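Local structure of malate oxidoreductase (Thermotoga maritima, 1VL6) at residues N160-H165 and G332-A337; A172-A177 and N326-P331; E191-V196 and A264-G269; V219-R224 and R246-E251. The protein probably catalyses the NAD-dependent oxidative decarboxylation of malate to pyruvate and carbon dioxide, as malic enzymes do. All blocks are in the same frame, centred on the assembly; numbering follows the deposited sequence.

Contact 1. Residues N160-H165 and G332-A337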
loop_
_atom_site.group_PDB
_atom_site.type_symbol
_atom_site.label_atom_id
_atom_site.label_comp_id
_atom_site.label_asym_id
_atom_site.label_seq_id
_atom_site.Cartn_x
_atom_site.Cartn_y
_atom_site.Cartn_z
ATOM N N ASN A 160 1.557 -14.383 -27.168
ATOM C CA ASN A 160 1.230 -15.528 -26.336
ATOM C C ASN A 160 0.824 -15.121 -24.964
ATOM O O ASN A 160 1.030 -15.853 -24.039
ATOM C CB ASN A 160 2.442 -16.429 -26.217
ATOM C CG ASN A 160 2.636 -17.262 -27.434
ATOM O OD1 ASN A 160 3.601 -17.081 -28.171
ATOM N ND2 ASN A 160 1.693 -18.147 -27.695
ATOM N N ILE A 161 0.351 -13.900 -24.847
ATOM C CA ILE A 161 -0.359 -13.464 -23.697
ATOM C C ILE A 161 -1.656 -12.922 -24.256
ATOM O O ILE A 161 -1.687 -12.564 -25.417
ATOM C CB ILE A 161 0.391 -12.372 -22.935
ATOM C CG1 ILE A 161 0.780 -11.173 -23.839
ATOM C CG2 ILE A 161 1.558 -12.933 -22.312
ATOM C CD1 ILE A 161 1.391 -9.959 -23.066
ATOM N N PRO A 162 -2.727 -12.917 -23.480
ATOM C CA PRO A 162 -4.003 -12.482 -23.994
ATOM C C PRO A 162 -3.950 -11.000 -24.345
ATOM O O PRO A 162 -3.197 -10.233 -23.711
ATOM C CB PRO A 162 -4.982 -12.748 -22.815
ATOM C CG PRO A 162 -4.129 -12.726 -21.591
ATOM C CD PRO A 162 -2.827 -13.364 -22.083
ATOM N N VAL A 163 -4.708 -10.629 -25.373
ATOM C CA VAL A 163 -4.856 -9.259 -25.772
ATOM C C VAL A 163 -6.331 -9.007 -25.913
ATOM O O VAL A 163 -7.018 -9.749 -26.588
ATOM C CB VAL A 163 -4.240 -9.036 -27.126
ATOM C CG1 VAL A 163 -4.313 -7.565 -27.518
ATOM C CG2 VAL A 163 -2.796 -9.574 -27.180
ATOM N N PHE A 164 -6.788 -7.935 -25.275
ATOM C CA PHE A 164 -8.184 -7.587 -25.161
ATOM C C PHE A 164 -8.287 -6.109 -25.494
ATOM O O PHE A 164 -7.465 -5.335 -25.002
ATOM C CB PHE A 164 -8.587 -7.798 -23.710
ATOM C CG PHE A 164 -10.032 -7.492 -23.395
ATOM C CD1 PHE A 164 -11.057 -8.315 -23.856
ATOM C CD2 PHE A 164 -10.364 -6.427 -22.586
ATOM C CE1 PHE A 164 -12.381 -8.048 -23.539
ATOM C CE2 PHE A 164 -11.701 -6.149 -22.252
ATOM C CZ PHE A 164 -12.708 -6.964 -22.734
ATOM N N HIS A 165 -9.266 -5.720 -26.315
ATOM C CA HIS A 165 -9.604 -4.286 -26.536
ATOM C C HIS A 165 -11.032 -3.988 -26.078
ATOM O O HIS A 165 -11.997 -4.453 -26.699
ATOM C CB HIS A 165 -9.443 -3.926 -28.008
ATOM C CG HIS A 165 -9.695 -2.489 -28.321
ATOM N ND1 HIS A 165 -9.966 -2.058 -29.598
ATOM C CD2 HIS A 165 -9.716 -1.386 -27.541
ATOM C CE1 HIS A 165 -10.137 -0.747 -29.592
ATOM N NE2 HIS A 165 -10.004 -0.314 -28.352
ATOM N N GLY A 332 -13.132 -9.177 -14.960
ATOM C CA GLY A 332 -13.217 -10.639 -14.887
ATOM C C GLY A 332 -12.551 -11.284 -16.062
ATOM O O GLY A 332 -11.861 -12.275 -15.909
ATOM N N ILE A 333 -12.768 -10.728 -17.244
ATOM C CA ILE A 333 -12.225 -11.300 -18.455
ATOM C C ILE A 333 -10.717 -11.310 -18.404
ATOM O O ILE A 333 -10.076 -12.319 -18.682
ATOM C CB ILE A 333 -12.626 -10.470 -19.637
ATOM C CG1 ILE A 333 -14.142 -10.607 -19.884
ATOM C CG2 ILE A 333 -11.784 -10.906 -20.838
ATOM C CD1 ILE A 333 -14.636 -10.042 -21.211
HETATM N N MSE A 334 -10.148 -10.168 -18.055
HETATM C CA MSE A 334 -8.715 -10.016 -18.017
HETATM C C MSE A 334 -8.096 -10.887 -16.962
HETATM O O MSE A 334 -7.017 -11.474 -17.170
HETATM C CB MSE A 334 -8.374 -8.571 -17.735
HETATM C CG MSE A 334 -7.004 -8.144 -18.227
HETATM SE SE MSE A 334 -6.872 -8.033 -20.228
HETATM C CE MSE A 334 -5.289 -8.849 -20.305
ATOM N N LYS A 335 -8.745 -10.972 -15.817
ATOM C CA LYS A 335 -8.217 -11.765 -14.783
ATOM C C LYS A 335 -8.250 -13.242 -15.189
ATOM O O LYS A 335 -7.338 -13.998 -14.948
ATOM C CB LYS A 335 -9.013 -11.536 -13.517
ATOM C CG LYS A 335 -8.319 -12.111 -12.268
ATOM C CD LYS A 335 -9.215 -11.825 -11.075
ATOM C CE LYS A 335 -8.591 -12.307 -9.742
ATOM N NZ LYS A 335 -9.654 -12.933 -8.968
ATOM N N GLY A 336 -9.328 -13.667 -15.789
ATOM C CA GLY A 336 -9.421 -15.059 -16.188
ATOM C C GLY A 336 -8.404 -15.391 -17.230
ATOM O O GLY A 336 -7.661 -16.374 -17.096
ATOM N N ALA A 337 -8.329 -14.529 -18.224
ATOM C CA ALA A 337 -7.456 -14.747 -19.363
ATOM C C ALA A 337 -5.990 -14.764 -18.978
ATOM O O ALA A 337 -5.191 -15.573 -19.471
ATOM C CB ALA A 337 -7.693 -13.653 -20.398
#
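Pro162 and Phe164 press on Ile333, Met334 and Ala337 where helix 330-340 lies against strand 163-165, a helix-on-sheet contact at an outermost strand of the chain's four-stranded parallel sheet. The close parts are two, Phe164 on Ile333 and Pro162 on Ala337. Phe164 CG stands anti to the backbone N (chi1 -180°), which carries the ring out to the helix, and Ile333 crosses it at about a right angle. Ile333 CG2 lies over one face, 4.0 Å from Phe164 CE1, and the Ile333 CD1 methyl reaches Phe164 CE1 at 3.8 Å. Selenomethionine Met334 bends at chi2 and chi3 to bring its selenium beside the base of the phenylalanine, with SE 3.9 Å from Phe164 CB. Relative to the ring this Met-aromatic contact is oblique: SE is 5.4 Å from the Phe164 centroid and 54° off its normal. A leucine in place of Phe164 would probably leave Ile333 CG2 without a flat face to rest on and open a gap beside the Ile333 CD1 methyl. Ile344 touches Pro162, Phe164 and Ala337, and all the touching residues are buried. Between the close parts packing is looser, Met334 CE staying 4.2 Å from Pro162 CG, and the outer side of the helix carries the partly exposed Lys335, in a cation-pi contact with Tyr381. In the second close part, Pro162 CB meets Ala337 CB at 3.7 Å.

Contact 2. Residues A172-A177 and N326-P331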
loop_
_atom_site.group_PDB
_atom_site.type_symbol
_atom_site.label_atom_id
_atom_site.label_comp_id
_atom_site.label_asym_id
_atom_site.label_seq_id
_atom_site.Cartn_x
_atom_site.Cartn_y
_atom_site.Cartn_z
ATOM N N ALA A 172 -18.998 -5.336 -26.705
ATOM C CA ALA A 172 -19.805 -6.388 -27.312
ATOM C C ALA A 172 -20.318 -7.386 -26.256
ATOM O O ALA A 172 -21.444 -7.824 -26.310
ATOM C CB ALA A 172 -19.009 -7.104 -28.381
ATOM N N VAL A 173 -19.487 -7.719 -25.277
ATOM C CA VAL A 173 -19.907 -8.667 -24.230
ATOM C C VAL A 173 -21.068 -8.109 -23.410
ATOM O O VAL A 173 -22.093 -8.769 -23.244
ATOM C CB VAL A 173 -18.744 -9.038 -23.319
ATOM C CG1 VAL A 173 -19.212 -9.745 -22.052
ATOM C CG2 VAL A 173 -17.802 -9.922 -24.071
ATOM N N VAL A 174 -20.923 -6.886 -22.939
ATOM C CA VAL A 174 -21.943 -6.309 -22.112
ATOM C C VAL A 174 -23.215 -6.018 -22.911
ATOM O O VAL A 174 -24.316 -6.259 -22.429
ATOM C CB VAL A 174 -21.439 -5.041 -21.429
ATOM C CG1 VAL A 174 -22.473 -4.501 -20.503
ATOM C CG2 VAL A 174 -20.233 -5.357 -20.624
ATOM N N VAL A 175 -23.089 -5.531 -24.132
ATOM C CA VAL A 175 -24.286 -5.261 -24.952
ATOM C C VAL A 175 -25.051 -6.573 -25.179
ATOM O O VAL A 175 -26.257 -6.618 -25.068
ATOM C CB VAL A 175 -23.892 -4.672 -26.278
ATOM C CG1 VAL A 175 -25.057 -4.667 -27.265
ATOM C CG2 VAL A 175 -23.317 -3.239 -26.103
ATOM N N SER A 176 -24.317 -7.650 -25.441
ATOM C CA SER A 176 -24.890 -8.939 -25.677
ATOM C C SER A 176 -25.629 -9.444 -24.461
ATOM O O SER A 176 -26.744 -9.951 -24.587
ATOM C CB SER A 176 -23.792 -9.920 -26.031
ATOM O OG SER A 176 -23.261 -9.614 -27.308
ATOM N N ALA A 177 -25.051 -9.343 -23.275
ATOM C CA ALA A 177 -25.778 -9.808 -22.091
ATOM C C ALA A 177 -27.030 -8.982 -21.886
ATOM O O ALA A 177 -28.072 -9.509 -21.587
ATOM C CB ALA A 177 -24.919 -9.737 -20.866
ATOM N N ASN A 326 -18.672 -1.276 -19.983
ATOM C CA ASN A 326 -17.511 -2.143 -20.136
ATOM C C ASN A 326 -16.970 -2.670 -18.838
ATOM O O ASN A 326 -16.428 -3.762 -18.813
ATOM C CB ASN A 326 -16.410 -1.310 -20.826
ATOM C CG ASN A 326 -16.655 -1.182 -22.306
ATOM O OD1 ASN A 326 -17.750 -1.481 -22.779
ATOM N ND2 ASN A 326 -15.637 -0.826 -23.049
ATOM N N LEU A 327 -17.155 -1.895 -17.772
ATOM C CA LEU A 327 -16.639 -2.235 -16.467
ATOM C C LEU A 327 -17.174 -3.537 -15.935
ATOM O O LEU A 327 -16.526 -4.187 -15.118
ATOM C CB LEU A 327 -16.900 -1.115 -15.461
ATOM C CG LEU A 327 -16.354 -1.334 -14.053
ATOM C CD1 LEU A 327 -14.874 -1.579 -14.030
ATOM C CD2 LEU A 327 -16.724 -0.114 -13.190
ATOM N N LEU A 328 -18.354 -3.932 -16.356
ATOM C CA LEU A 328 -18.866 -5.222 -15.919
ATOM C C LEU A 328 -18.078 -6.368 -16.499
ATOM O O LEU A 328 -18.142 -7.491 -15.964
ATOM C CB LEU A 328 -20.316 -5.395 -16.340
ATOM C CG LEU A 328 -21.320 -4.457 -15.700
ATOM C CD1 LEU A 328 -22.615 -4.456 -16.480
ATOM C CD2 LEU A 328 -21.562 -4.896 -14.300
ATOM N N ALA A 329 -17.337 -6.111 -17.584
ATOM C CA ALA A 329 -16.704 -7.205 -18.360
ATOM C C ALA A 329 -15.206 -7.311 -18.177
ATOM O O ALA A 329 -14.689 -8.402 -17.915
ATOM C CB ALA A 329 -17.010 -7.040 -19.820
ATOM N N PHE A 330 -14.488 -6.202 -18.340
ATOM C CA PHE A 330 -13.019 -6.296 -18.416
ATOM C C PHE A 330 -12.306 -6.836 -17.159
ATOM O O PHE A 330 -11.347 -7.553 -17.278
ATOM C CB PHE A 330 -12.383 -5.008 -18.942
ATOM C CG PHE A 330 -12.392 -3.843 -17.998
ATOM C CD1 PHE A 330 -11.536 -3.803 -16.890
ATOM C CD2 PHE A 330 -13.184 -2.731 -18.271
ATOM C CE1 PHE A 330 -11.522 -2.696 -16.043
ATOM C CE2 PHE A 330 -13.193 -1.629 -17.422
ATOM C CZ PHE A 330 -12.370 -1.606 -16.311
ATOM N N PRO A 331 -12.749 -6.535 -15.950
ATOM C CA PRO A 331 -12.002 -7.033 -14.825
ATOM C C PRO A 331 -11.972 -8.559 -14.807
ATOM O O PRO A 331 -10.895 -9.172 -14.668
ATOM C CB PRO A 331 -12.715 -6.423 -13.624
ATOM C CG PRO A 331 -13.401 -5.222 -14.209
ATOM C CD PRO A 331 -13.867 -5.681 -15.527
#
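Val174 puts both its methyls onto the turn 326-329. Val174 CG2 lies 3.7 Å from Ala329 CB, while Val174 CG1, anti to the backbone N (chi1 -176°), reaches Leu328 CD1 at 4.0 Å, the two side chains crossing at about a right angle. Ala329 CB is also approached by Val173 CG1 at 4.1 Å, so this one methyl is met by two successive valines of helix 166-186. One backbone atom joins the shell: Val174 CG2 comes within 4.2 Å of Asn326 CA. Behind this apolar layer the turn is shaped by Asn326 O, which accepts both Ala329 N, at 2.8 Å, and Phe330 N. The amide end of Asn326 is held by Thr171, one residue before the helical segment, whose OG1 bonds Asn326 OD1. Within the helix, Ser176 OG bonds Ala172 O at 2.7 Å, and Ser176 N reaches that oxygen from the opposite face of its plane. Farther out, helix 346-358 packs on Val173, and Leu327 touches Leu40 of a second subunit. The contact thus joins a 3-10 turn leading into helix 330-340, seated by apolar contacts, to the flank of helix 166-186 within the NAD-binding part of the malic enzyme fold.

Contact 3. Residues E191-V196 and A264-G269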
loop_
_atom_site.group_PDB
_atom_site.type_symbol
_atom_site.label_atom_id
_atom_site.label_comp_id
_atom_site.label_asym_id
_atom_site.label_seq_id
_atom_site.Cartn_x
_atom_site.Cartn_y
_atom_site.Cartn_z
ATOM N N GLU A 191 -34.173 -15.770 -33.172
ATOM C CA GLU A 191 -34.117 -15.952 -34.613
ATOM C C GLU A 191 -35.221 -15.136 -35.355
ATOM O O GLU A 191 -35.210 -15.107 -36.577
ATOM C CB GLU A 191 -34.152 -17.434 -35.001
ATOM C CG GLU A 191 -35.486 -18.147 -34.821
ATOM C CD GLU A 191 -35.800 -18.641 -33.410
ATOM O OE1 GLU A 191 -35.022 -18.395 -32.437
ATOM O OE2 GLU A 191 -36.864 -19.303 -33.295
ATOM N N GLU A 192 -36.140 -14.483 -34.638
ATOM C CA GLU A 192 -37.207 -13.720 -35.320
ATOM C C GLU A 192 -37.136 -12.215 -35.186
ATOM O O GLU A 192 -37.747 -11.539 -35.958
ATOM C CB GLU A 192 -38.581 -14.172 -34.884
ATOM C CG GLU A 192 -38.777 -15.681 -35.051
ATOM C CD GLU A 192 -40.175 -16.116 -34.743
ATOM O OE1 GLU A 192 -40.907 -15.338 -34.092
ATOM O OE2 GLU A 192 -40.537 -17.232 -35.157
ATOM N N VAL A 193 -36.339 -11.679 -34.275
ATOM C CA VAL A 193 -36.295 -10.230 -34.079
ATOM C C VAL A 193 -35.439 -9.474 -35.083
ATOM O O VAL A 193 -34.400 -9.990 -35.519
ATOM C CB VAL A 193 -35.799 -9.822 -32.659
ATOM C CG1 VAL A 193 -36.826 -10.183 -31.665
ATOM C CG2 VAL A 193 -34.487 -10.472 -32.334
ATOM N N LYS A 194 -35.878 -8.244 -35.401
ATOM C CA LYS A 194 -35.116 -7.318 -36.215
ATOM C C LYS A 194 -34.372 -6.370 -35.282
ATOM O O LYS A 194 -35.015 -5.660 -34.486
ATOM C CB LYS A 194 -36.057 -6.525 -37.090
ATOM C CG LYS A 194 -35.436 -5.449 -37.978
ATOM C CD LYS A 194 -36.502 -4.577 -38.706
ATOM C CE LYS A 194 -35.969 -4.010 -40.039
ATOM N NZ LYS A 194 -36.682 -2.770 -40.490
ATOM N N VAL A 195 -33.043 -6.359 -35.384
ATOM C CA VAL A 195 -32.216 -5.567 -34.537
ATOM C C VAL A 195 -31.420 -4.580 -35.351
ATOM O O VAL A 195 -30.662 -4.987 -36.222
ATOM C CB VAL A 195 -31.209 -6.430 -33.827
ATOM C CG1 VAL A 195 -30.369 -5.555 -32.837
ATOM C CG2 VAL A 195 -31.901 -7.588 -33.110
ATOM N N VAL A 196 -31.582 -3.282 -35.068
ATOM C CA VAL A 196 -30.877 -2.253 -35.794
ATOM C C VAL A 196 -29.666 -1.857 -34.982
ATOM O O VAL A 196 -29.827 -1.424 -33.858
ATOM C CB VAL A 196 -31.741 -1.021 -36.017
ATOM C CG1 VAL A 196 -30.892 0.103 -36.584
ATOM C CG2 VAL A 196 -32.829 -1.310 -36.990
ATOM N N ALA A 264 -38.681 -2.526 -36.345
ATOM C CA ALA A 264 -37.578 -3.087 -35.602
ATOM C C ALA A 264 -37.959 -3.374 -34.162
ATOM O O ALA A 264 -38.720 -2.646 -33.559
ATOM C CB ALA A 264 -36.396 -2.142 -35.666
ATOM N N ASP A 265 -37.382 -4.425 -33.613
ATOM C CA ASP A 265 -37.598 -4.781 -32.223
ATOM C C ASP A 265 -36.558 -4.185 -31.288
ATOM O O ASP A 265 -36.848 -3.917 -30.123
ATOM C CB ASP A 265 -37.552 -6.289 -32.097
ATOM C CG ASP A 265 -38.630 -6.946 -32.901
ATOM O OD1 ASP A 265 -39.759 -7.002 -32.366
ATOM O OD2 ASP A 265 -38.451 -7.394 -34.064
ATOM N N PHE A 266 -35.336 -4.009 -31.786
ATOM C CA PHE A 266 -34.277 -3.405 -30.983
ATOM C C PHE A 266 -33.549 -2.372 -31.799
ATOM O O PHE A 266 -33.413 -2.506 -33.037
ATOM C CB PHE A 266 -33.277 -4.449 -30.542
ATOM C CG PHE A 266 -33.847 -5.492 -29.614
ATOM C CD1 PHE A 266 -34.699 -6.468 -30.092
ATOM C CD2 PHE A 266 -33.471 -5.531 -28.289
ATOM C CE1 PHE A 266 -35.186 -7.443 -29.270
ATOM C CE2 PHE A 266 -33.963 -6.500 -27.465
ATOM C CZ PHE A 266 -34.827 -7.451 -27.939
ATOM N N PHE A 267 -33.118 -1.315 -31.115
ATOM C CA PHE A 267 -32.172 -0.388 -31.673
ATOM C C PHE A 267 -31.001 -0.458 -30.748
ATOM O O PHE A 267 -31.173 -0.316 -29.519
ATOM C CB PHE A 267 -32.718 1.045 -31.717
ATOM C CG PHE A 267 -31.651 2.120 -31.917
ATOM C CD1 PHE A 267 -31.244 2.492 -33.189
ATOM C CD2 PHE A 267 -31.045 2.711 -30.845
ATOM C CE1 PHE A 267 -30.280 3.438 -33.367
ATOM C CE2 PHE A 267 -30.055 3.651 -31.031
ATOM C CZ PHE A 267 -29.679 4.018 -32.289
ATOM N N ILE A 268 -29.814 -0.668 -31.325
ATOM C CA ILE A 268 -28.585 -0.535 -30.583
ATOM C C ILE A 268 -27.699 0.500 -31.230
ATOM O O ILE A 268 -27.180 0.319 -32.344
ATOM C CB ILE A 268 -27.882 -1.836 -30.536
ATOM C CG1 ILE A 268 -28.881 -2.926 -30.091
ATOM C CG2 ILE A 268 -26.769 -1.738 -29.571
ATOM C CD1 ILE A 268 -28.236 -4.222 -29.669
ATOM N N GLY A 269 -27.523 1.597 -30.513
ATOM C CA GLY A 269 -26.766 2.708 -31.003
ATOM C C GLY A 269 -25.512 2.921 -30.216
ATOM O O GLY A 269 -25.520 3.004 -28.976
#
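The Phe266 ring is met at its edge by Val193 CG1, 4.0 Å from Phe266 CE1, and by Lys194 O; Val195 CG2 approaches obliquely, and the Phe179 ring meets it with planes about 55° apart. Phe267, on the sheet face shared with Val196, has Val196 CG1 oblique to its ring. The third flat group, the Asp265 carboxylate, takes the Lys194 N-H on the anti side of OD2, at 3.0 Å and nearly straight (171°). Its other oxygen, OD1, is bound by Lys188 NZ in a salt bridge and by Ser285 OG. Were Asp265 an alanine, the Lys188 charge would probably lose its mate and the Lys194 N-H its acceptor. Lys194 O accepts two donors in its carbonyl plane, Asp265 N at 2.8 Å and Phe266 N at 3.2 Å. The ladder continues with Val196 N to Phe266 O at 2.8 Å and Ile268 N to Val196 O. The extended Lys194 chain lies along Ala264, and its NZ ends on Ala260 O and Glu262 O. Strands 194-198 and 266-269 run parallel as central neighbours, the axes of their paired segments 22° from each other, consistent with the Rossmann-type sheet of the malic enzyme NAD-binding domain.

Contact 4. Residues V219-R224 and R246-E251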
loop_
_atom_site.group_PDB
_atom_site.type_symbol
_atom_site.label_atom_id
_atom_site.label_comp_id
_atom_site.label_asym_id
_atom_site.label_seq_id
_atom_site.Cartn_x
_atom_site.Cartn_y
_atom_site.Cartn_z
ATOM N N VAL A 219 -30.181 -8.763 -38.510
ATOM C CA VAL A 219 -29.421 -7.624 -38.009
ATOM C C VAL A 219 -29.293 -6.620 -39.135
ATOM O O VAL A 219 -28.925 -6.976 -40.245
ATOM C CB VAL A 219 -28.019 -8.004 -37.576
ATOM C CG1 VAL A 219 -27.269 -6.788 -37.060
ATOM C CG2 VAL A 219 -28.052 -9.102 -36.502
ATOM N N VAL A 220 -29.612 -5.369 -38.837
ATOM C CA VAL A 220 -29.519 -4.305 -39.817
ATOM C C VAL A 220 -28.523 -3.276 -39.309
ATOM O O VAL A 220 -28.762 -2.652 -38.280
ATOM C CB VAL A 220 -30.891 -3.673 -40.053
ATOM C CG1 VAL A 220 -30.806 -2.567 -41.086
ATOM C CG2 VAL A 220 -31.882 -4.740 -40.520
ATOM N N ALA A 221 -27.420 -3.145 -40.028
ATOM C CA ALA A 221 -26.333 -2.247 -39.689
ATOM C C ALA A 221 -26.527 -0.885 -40.362
ATOM O O ALA A 221 -26.912 -0.798 -41.545
ATOM C CB ALA A 221 -25.039 -2.833 -40.166
ATOM N N VAL A 222 -26.235 0.181 -39.624
ATOM C CA VAL A 222 -26.433 1.538 -40.138
ATOM C C VAL A 222 -25.270 2.406 -39.684
ATOM O O VAL A 222 -24.804 2.276 -38.556
ATOM C CB VAL A 222 -27.764 2.122 -39.626
ATOM C CG1 VAL A 222 -28.226 3.261 -40.484
ATOM C CG2 VAL A 222 -28.833 1.044 -39.577
ATOM N N ASP A 223 -24.804 3.272 -40.566
ATOM C CA ASP A 223 -23.768 4.226 -40.238
ATOM C C ASP A 223 -24.137 5.546 -40.965
ATOM O O ASP A 223 -25.285 5.741 -41.361
ATOM C CB ASP A 223 -22.412 3.654 -40.648
ATOM C CG ASP A 223 -21.267 4.222 -39.836
ATOM O OD1 ASP A 223 -20.872 5.399 -40.125
ATOM O OD2 ASP A 223 -20.694 3.558 -38.911
ATOM N N ARG A 224 -23.180 6.447 -41.109
ATOM C CA ARG A 224 -23.451 7.833 -41.441
ATOM C C ARG A 224 -24.092 8.057 -42.775
ATOM O O ARG A 224 -24.750 9.048 -42.960
ATOM C CB ARG A 224 -22.121 8.633 -41.440
ATOM C CG ARG A 224 -21.528 8.846 -40.071
ATOM C CD ARG A 224 -22.471 9.556 -39.072
ATOM N NE ARG A 224 -22.682 10.965 -39.438
ATOM C CZ ARG A 224 -21.808 11.939 -39.195
ATOM N NH1 ARG A 224 -20.652 11.665 -38.574
ATOM N NH2 ARG A 224 -22.085 13.188 -39.569
ATOM N N ARG A 246 -22.181 -7.752 -45.885
ATOM C CA ARG A 246 -22.319 -9.082 -46.468
ATOM C C ARG A 246 -22.918 -10.125 -45.535
ATOM O O ARG A 246 -23.415 -11.133 -45.985
ATOM C CB ARG A 246 -20.986 -9.577 -46.956
ATOM C CG ARG A 246 -20.607 -8.883 -48.197
ATOM C CD ARG A 246 -19.150 -8.924 -48.449
ATOM N NE ARG A 246 -18.930 -8.692 -49.859
ATOM C CZ ARG A 246 -17.823 -8.212 -50.355
ATOM N NH1 ARG A 246 -16.810 -7.915 -49.560
ATOM N NH2 ARG A 246 -17.727 -8.031 -51.653
ATOM N N ILE A 247 -22.883 -9.879 -44.237
ATOM C CA ILE A 247 -23.454 -10.839 -43.317
ATOM C C ILE A 247 -24.678 -10.285 -42.647
ATOM O O ILE A 247 -25.126 -10.855 -41.664
ATOM C CB ILE A 247 -22.429 -11.283 -42.238
ATOM C CG1 ILE A 247 -21.813 -10.049 -41.532
ATOM C CG2 ILE A 247 -21.399 -12.208 -42.867
ATOM C CD1 ILE A 247 -20.894 -10.371 -40.386
ATOM N N THR A 248 -25.252 -9.211 -43.189
ATOM C CA THR A 248 -26.409 -8.545 -42.530
ATOM C C THR A 248 -27.521 -8.273 -43.501
ATOM O O THR A 248 -27.425 -8.589 -44.654
ATOM C CB THR A 248 -26.033 -7.221 -41.861
ATOM O OG1 THR A 248 -25.228 -6.460 -42.749
ATOM C CG2 THR A 248 -25.196 -7.467 -40.625
ATOM N N ASN A 249 -28.594 -7.716 -42.991
ATOM C CA ASN A 249 -29.690 -7.215 -43.792
ATOM C C ASN A 249 -30.270 -8.215 -44.778
ATOM O O ASN A 249 -30.242 -8.000 -45.998
ATOM C CB ASN A 249 -29.232 -5.956 -44.474
ATOM C CG ASN A 249 -30.352 -5.209 -45.079
ATOM O OD1 ASN A 249 -31.533 -5.405 -44.724
ATOM N ND2 ASN A 249 -30.015 -4.326 -45.995
ATOM N N PRO A 250 -30.807 -9.308 -44.254
ATOM C CA PRO A 250 -31.385 -10.376 -45.089
ATOM C C PRO A 250 -32.522 -9.940 -46.002
ATOM O O PRO A 250 -32.582 -10.421 -47.152
ATOM C CB PRO A 250 -31.897 -11.399 -44.075
ATOM C CG PRO A 250 -31.855 -10.710 -42.732
ATOM C CD PRO A 250 -30.852 -9.642 -42.828
ATOM N N GLU A 251 -33.386 -9.055 -45.495
ATOM C CA GLU A 251 -34.466 -8.449 -46.281
ATOM C C GLU A 251 -33.952 -7.486 -47.341
ATOM O O GLU A 251 -34.735 -7.017 -48.169
ATOM C CB GLU A 251 -35.467 -7.670 -45.406
ATOM C CG GLU A 251 -36.350 -8.515 -44.506
ATOM C CD GLU A 251 -36.991 -7.719 -43.368
ATOM O OE1 GLU A 251 -36.407 -6.706 -42.908
ATOM O OE2 GLU A 251 -38.073 -8.129 -42.879
HETATM O O HOH W 1 -27.036 -4.123 -42.757
#
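At the start of strand 218-223, the second strand of a Rossmann-type fold, Val219 and Val220 are met by Thr248 and Asn249 of the loop that follows helix 239-246. One direct hydrogen bond joins the two segments: Asn249 N to Val219 O, 2.9 Å. Asn249 has left-handed backbone angles (phi 53°, psi 62°), and its side chain runs past Val220 CG2, with ND2 bonded to Leu253 O. Thr248, the preceding residue, lies against the same carbonyl, its CB 3.3 Å from Val219 O. Thr248 CG2, anti to the carbonyl carbon, faces the valine, 4.2 Å from Val219 CG1. The hydroxyl sits between the backbone N and the carbonyl carbon (chi1 46°), where it meets a water 3.0 Å from Thr248 OG1. That water donates to Thr248 OG1 and accepts from Ala221 N at 2.9 Å, so it links strand and loop where their backbones do not bond directly. Thr248 OG1 is also bonded to Ile244 O, which ties the loop back to the helix before it. Thr248 and Val219 both touch Val208 of helix 202-214, which packs beside the contact, while Val220 is hydrogen-bonded through its backbone to Val195 and Val197 of the neighbouring strand 194-198, and Ala221 touches Ile244 of helix 239-246.

How the contacts relate
From the N terminus, strand 163-165 opens the loop that contact 1 closes at helix 330-340. Helix 166-186 follows directly and, through contact 2, meets the turn just before that same helix, nesting inside the first loop; Phe164 CE2 and Phe330 CB touch at 3.6 Å between the two. Next, strand 194-198 pairs with 266-269 in contact 3, itself inside contact 2, and innermost lies contact 4, joining strand 218-223 to the loop after helix 239-246. No loops cross. Val175 CG1 on Ile268 CD1 connects contacts 2 and 3, while neighbouring strands join contacts 3 and 4. Contact 1, about 30 Å centre to centre from contacts 3 and 4, belongs to the other, four-stranded sheet.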